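Local atomic coordinates of endo-beta-1,4-xylanase Xyn10C (PDB entry 1GNY), a protein that cleaves internal linkages of the xylan backbone through its C-terminal xylanase domain, the chain here being its N-terminal xylan-binding module of family CBM15. Residues S72-L76 / I130-P136. Numbering follows the deposited sequence.
Sequences SEANL and IQAKGTP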
# COMPACT_ATOMS: atom_id res chain seq x y z
N SER A 72 12.87 7.40 -12.75
CA SER A 72 13.78 6.71 -11.84
C SER A 72 13.82 5.19 -12.06
O SER A 72 14.70 4.51 -11.54
CB SER A 72 13.41 6.97 -10.38
OG SER A 72 12.30 6.16 -10.00
N GLU A 73 12.82 4.67 -12.75
CA GLU A 73 12.67 3.24 -13.05
C GLU A 73 12.37 2.36 -11.84
O GLU A 73 12.51 1.15 -11.89
CB GLU A 73 13.84 2.69 -13.87
CG GLU A 73 13.84 3.25 -15.28
CD GLU A 73 14.91 2.57 -16.14
OE1 GLU A 73 16.09 2.91 -15.97
OE2 GLU A 73 14.57 1.67 -16.94
N ALA A 74 11.92 2.97 -10.74
CA ALA A 74 11.57 2.22 -9.53
C ALA A 74 10.22 1.52 -9.68
O ALA A 74 9.38 1.89 -10.48
CB ALA A 74 11.56 3.13 -8.31
N ASN A 75 10.03 0.47 -8.88
CA ASN A 75 8.80 -0.30 -8.89
C ASN A 75 7.89 0.10 -7.71
O ASN A 75 8.38 0.81 -6.81
CB ASN A 75 9.07 -1.80 -8.77
CG ASN A 75 9.99 -2.33 -9.87
OD1 ASN A 75 9.93 -1.90 -11.04
ND2 ASN A 75 10.90 -3.23 -9.48
N LEU A 76 6.64 -0.32 -7.75
CA LEU A 76 5.69 -0.04 -6.63
C LEU A 76 5.18 -1.35 -6.07
O LEU A 76 4.66 -2.23 -6.82
CB LEU A 76 4.51 0.82 -7.07
CG LEU A 76 4.77 2.31 -7.26
CD1 LEU A 76 3.53 2.98 -7.87
CD2 LEU A 76 5.19 2.99 -5.95
N ILE A 130 1.72 1.09 0.53
CA ILE A 130 2.43 1.02 -0.77
C ILE A 130 3.80 1.66 -0.60
O ILE A 130 3.93 2.68 0.08
CB ILE A 130 1.59 1.66 -1.92
CG1 ILE A 130 2.18 1.31 -3.30
CG2 ILE A 130 1.37 3.15 -1.70
CD1 ILE A 130 1.27 1.75 -4.48
N GLN A 131 4.81 1.07 -1.22
CA GLN A 131 6.19 1.55 -1.07
C GLN A 131 6.96 1.47 -2.39
O GLN A 131 6.63 0.63 -3.25
CB GLN A 131 6.95 0.78 0.03
CG GLN A 131 7.10 -0.73 -0.25
CD GLN A 131 7.81 -1.48 0.89
OE1 GLN A 131 8.10 -0.88 1.93
NE2 GLN A 131 8.09 -2.80 0.68
N ALA A 132 7.96 2.32 -2.51
CA ALA A 132 8.82 2.32 -3.67
C ALA A 132 9.90 1.25 -3.49
O ALA A 132 10.38 1.00 -2.39
CB ALA A 132 9.46 3.68 -3.83
N LYS A 133 10.30 0.64 -4.60
CA LYS A 133 11.39 -0.34 -4.60
C LYS A 133 12.36 -0.03 -5.75
O LYS A 133 11.94 0.16 -6.88
CB LYS A 133 10.89 -1.78 -4.79
CG LYS A 133 9.86 -2.31 -3.78
CD LYS A 133 10.44 -2.50 -2.44
CE LYS A 133 11.22 -3.83 -2.28
NZ LYS A 133 12.16 -3.58 -1.08
N GLY A 134 13.65 -0.05 -5.43
CA GLY A 134 14.73 0.20 -6.38
C GLY A 134 15.52 1.45 -6.02
O GLY A 134 16.00 1.55 -4.91
N THR A 135 15.71 2.36 -6.97
CA THR A 135 16.37 3.63 -6.74
C THR A 135 15.42 4.78 -7.15
O THR A 135 15.59 5.40 -8.18
CB THR A 135 17.73 3.69 -7.55
OG1 THR A 135 18.54 2.53 -7.22
CG2 THR A 135 18.55 4.87 -7.14
N PRO A 136 14.39 5.04 -6.35
CA PRO A 136 13.35 6.00 -6.73
C PRO A 136 13.70 7.47 -6.58
O PRO A 136 14.71 7.86 -5.96
CB PRO A 136 12.21 5.68 -5.74
CG PRO A 136 12.91 5.18 -4.54
CD PRO A 136 14.09 4.43 -5.04
O HOH W 1 15.10 2.18 -9.73
O HOH W 2 17.18 5.61 -10.63
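Asn-75 and Lys-133 form an antiparallel hydrogen-bonded pair, Asn-75 N giving to Lys-133 O at 2.8 Å in that carbonyl's plane and Lys-133 N returning to Asn-75 O at 2.9 Å, from above the Asn-75 carbonyl plane. Next comes the non-hydrogen-bonded pair Leu-76 and Ala-132; Leu-76 CA makes a CA-H...O contact of 3.6 Å with Gln-131 O. The Leu-76 side chain shares its face with Ala-132 and Ile-130; its CD1 lies 4.3 Å from Ile-130 CD1, toward strand 139-149. Ahead of the strand, Ala-74 CB packs against Lys-133 O and lies 3.7 Å from Pro-136 CB. The paired residues belong to strands 75-82 and 126-133, neighbours in the five-stranded sheet that carries the xylan site; Lys-133 and Gln-131 project from the sugar-facing side, where Gln-131 OE1 bonds Ser-18 OG. Ser-72 forms an ST turn: with OG between the backbone N and the carbonyl carbon (chi1 79°), it accepts from Ala-74 N; OG also donates to Phe-69 O and lies 3.4 Å from Pro-136 CA. An alanine here is likely to leave Ala-74 N without this acceptor and Phe-69 O without this donor. Two waters join Ser-72 O to Thr-135, one through N, the other O.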